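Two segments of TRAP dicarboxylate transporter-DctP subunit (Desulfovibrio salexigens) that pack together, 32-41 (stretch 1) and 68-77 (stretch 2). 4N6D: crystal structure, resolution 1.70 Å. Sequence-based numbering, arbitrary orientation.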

# COMPACT_ATOMS: atom_id res chain seq x y z
N LEU A 32 8.00 -14.99 -19.50
CA LEU A 32 8.33 -13.83 -18.68
C LEU A 32 8.56 -14.24 -17.22
O LEU A 32 7.74 -14.95 -16.64
N SER A 33 9.63 -13.75 -16.62
CA SER A 33 9.86 -13.94 -15.20
C SER A 33 9.31 -12.74 -14.42
O SER A 33 9.42 -11.61 -14.87
N TYR A 34 8.73 -13.01 -13.25
CA TYR A 34 8.08 -11.99 -12.44
C TYR A 34 8.64 -12.10 -11.02
O TYR A 34 8.35 -13.06 -10.28
N ALA A 35 9.51 -11.15 -10.68
CA ALA A 35 10.15 -11.10 -9.37
C ALA A 35 9.24 -10.38 -8.38
O ALA A 35 8.59 -9.42 -8.72
N ASN A 36 9.23 -10.86 -7.14
CA ASN A 36 8.43 -10.25 -6.09
C ASN A 36 9.12 -10.46 -4.76
O ASN A 36 9.50 -11.58 -4.43
N PHE A 37 9.31 -9.40 -3.98
CA PHE A 37 10.16 -9.49 -2.81
C PHE A 37 9.52 -10.14 -1.54
O PHE A 37 10.22 -10.84 -0.79
N PRO A 38 8.22 -9.92 -1.31
CA PRO A 38 7.64 -10.42 -0.07
C PRO A 38 7.26 -11.89 -0.16
O PRO A 38 7.31 -12.47 -1.25
N PRO A 39 6.91 -12.51 0.98
CA PRO A 39 6.51 -13.92 0.96
C PRO A 39 5.29 -14.22 0.10
O PRO A 39 4.42 -13.37 -0.09
N ALA A 40 5.22 -15.45 -0.40
CA ALA A 40 4.12 -15.90 -1.27
C ALA A 40 2.71 -15.61 -0.76
O ALA A 40 1.82 -15.28 -1.54
N LYS A 41 2.50 -15.74 0.54
CA LYS A 41 1.13 -15.59 1.06
C LYS A 41 0.61 -14.16 1.07
O LYS A 41 -0.60 -13.93 1.23
N TYR A 68 8.41 -15.62 -8.98
CA TYR A 68 9.45 -15.77 -7.99
C TYR A 68 9.12 -14.96 -6.74
O TYR A 68 9.70 -13.90 -6.51
N PRO A 69 8.17 -15.46 -5.93
CA PRO A 69 7.85 -14.83 -4.65
C PRO A 69 9.01 -14.95 -3.68
O PRO A 69 9.93 -15.76 -3.87
N GLY A 70 8.98 -14.15 -2.63
CA GLY A 70 9.92 -14.29 -1.55
C GLY A 70 11.38 -14.08 -1.92
O GLY A 70 12.28 -14.71 -1.36
N SER A 71 11.60 -13.17 -2.87
CA SER A 71 12.93 -12.67 -3.16
C SER A 71 13.83 -13.76 -3.73
O SER A 71 15.06 -13.71 -3.59
N THR A 72 13.23 -14.72 -4.42
CA THR A 72 14.00 -15.83 -4.98
C THR A 72 14.71 -15.50 -6.29
O THR A 72 15.59 -16.24 -6.71
N LEU A 73 14.32 -14.42 -6.94
CA LEU A 73 15.06 -13.95 -8.12
C LEU A 73 15.64 -12.57 -7.83
O LEU A 73 16.85 -12.39 -7.87
N LEU A 74 14.78 -11.59 -7.56
CA LEU A 74 15.20 -10.28 -7.09
C LEU A 74 14.48 -9.97 -5.78
O LEU A 74 13.35 -10.40 -5.56
N GLY A 75 15.13 -9.23 -4.90
CA GLY A 75 14.52 -8.84 -3.64
C GLY A 75 14.44 -7.33 -3.51
O GLY A 75 14.51 -6.60 -4.48
N ALA A 76 14.31 -6.87 -2.27
CA ALA A 76 14.18 -5.44 -1.99
C ALA A 76 15.38 -4.65 -2.51
O ALA A 76 15.22 -3.50 -2.94
N LYS A 77 16.56 -5.26 -2.47
CA LYS A 77 17.80 -4.53 -2.76
C LYS A 77 18.06 -4.36 -4.25
O LYS A 77 18.87 -3.54 -4.64

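Main-chain polar groups supply most of the hydrogen bonds between the two segments, and mostly apolar side-chain contacts pack beside them. Ala35 and Tyr68 form a parallel bridge: Tyr68 N donates to Tyr34 O (2.9 Å), and Tyr68 O accepts from Asn36 N (3.1 Å). Beyond the bridge, the type I' turn from Pro69 to Thr72 presents the amides of Gly70 and Ser71 to stretch 1. Ser71 N donates to Asn36 O (3.1 Å, nearly linear) and Gly70 N to Pro38 O (2.7 Å), while Phe37 O is taken by the Ser71 hydroxyl, whose m rotamer places OG 2.8 Å from that carbonyl oxygen. Three consecutive carbonyls of stretch 1 are thereby satisfied, and Gly70 CA adds a CA-H...O contact to Phe37 O (3.5 Å).

Apolar packing centres on Ala35, whose CB lies 3.8 Å from Leu74 CB (m) and 4.4 Å from Leu73 CB. Ser33 (p) points toward stretch 2 and sets its CB 3.9 Å from both Leu73 CD2 and Tyr68 CE1; its OG is hydrogen-bonded elsewhere in the structure, as are Tyr34 OH and Asn36 ND2. Phe37 (p) rests its CB 3.8 Å from Ala76 N, but its ring leads away. Near the end of stretch 1, Ala40 CB meets Pro69 CB at 3.9 Å.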

# COMPACT_ATOMS: atom_id res chain seq x y z
CB LEU A 32 7.19 -12.83 -18.72
CG LEU A 32 6.83 -12.31 -20.10
CD1 LEU A 32 5.53 -11.53 -20.06
CD2 LEU A 32 7.98 -11.47 -20.65
CB SER A 33 11.36 -14.09 -14.91
OG SER A 33 12.05 -12.96 -15.43
CB TYR A 34 6.56 -12.21 -12.55
CG TYR A 34 5.64 -11.15 -12.00
CD1 TYR A 34 4.44 -10.90 -12.63
CD2 TYR A 34 5.92 -10.46 -10.83
CE1 TYR A 34 3.53 -9.97 -12.11
CE2 TYR A 34 5.02 -9.52 -10.32
CZ TYR A 34 3.83 -9.29 -10.97
OH TYR A 34 2.90 -8.39 -10.50
CB ALA A 35 11.49 -10.38 -9.46
CB ASN A 36 7.04 -10.88 -6.10
CG ASN A 36 5.95 -9.88 -5.84
OD1 ASN A 36 6.12 -8.96 -5.03
ND2 ASN A 36 4.82 -10.04 -6.53
CB PHE A 37 10.75 -8.11 -2.47
CG PHE A 37 9.75 -7.13 -1.98
CD1 PHE A 37 9.37 -7.11 -0.63
CD2 PHE A 37 9.16 -6.22 -2.85
CE1 PHE A 37 8.42 -6.20 -0.18
CE2 PHE A 37 8.21 -5.32 -2.41
CZ PHE A 37 7.84 -5.31 -1.07
CB PRO A 38 6.37 -9.57 0.09
CG PRO A 38 5.94 -9.31 -1.29
CD PRO A 38 7.22 -9.21 -2.14
CB PRO A 39 6.19 -14.21 2.43
CG PRO A 39 6.98 -13.20 3.19
CD PRO A 39 6.96 -11.97 2.35
CB ALA A 40 4.26 -17.40 -1.55
CB LYS A 41 1.03 -16.16 2.49
CG LYS A 41 1.02 -17.68 2.53
CD LYS A 41 1.07 -18.20 3.97
CE LYS A 41 1.74 -19.57 4.07
NZ LYS A 41 1.86 -20.03 5.49
CB TYR A 68 10.77 -15.30 -8.59
CG TYR A 68 11.26 -16.15 -9.74
CD1 TYR A 68 10.81 -15.95 -11.02
CD2 TYR A 68 12.19 -17.16 -9.52
CE1 TYR A 68 11.26 -16.72 -12.08
CE2 TYR A 68 12.64 -17.93 -10.55
CZ TYR A 68 12.18 -17.71 -11.84
OH TYR A 68 12.65 -18.52 -12.85
CB PRO A 69 6.67 -15.67 -4.15
CG PRO A 69 6.93 -17.02 -4.74
CD PRO A 69 7.45 -16.73 -6.11
CB SER A 71 13.55 -12.06 -1.90
OG SER A 71 12.90 -10.86 -1.53
CB THR A 72 13.17 -17.08 -5.20
OG1 THR A 72 11.99 -16.80 -5.97
CG2 THR A 72 12.79 -17.71 -3.84
CB LEU A 73 14.15 -13.93 -9.33
CG LEU A 73 14.71 -13.46 -10.67
CD1 LEU A 73 15.95 -14.23 -11.05
CD2 LEU A 73 13.62 -13.56 -11.77
CB LEU A 74 14.88 -9.18 -8.11
CG LEU A 74 15.43 -9.32 -9.51
CD1 LEU A 74 14.87 -8.23 -10.42
CD2 LEU A 74 16.92 -9.25 -9.46
CB ALA A 76 14.02 -5.22 -0.48
CB LYS A 77 18.98 -5.26 -2.16
CG LYS A 77 19.29 -6.56 -2.86
CD LYS A 77 20.48 -7.27 -2.27
CE LYS A 77 20.76 -8.55 -3.05
NZ LYS A 77 21.59 -9.53 -2.29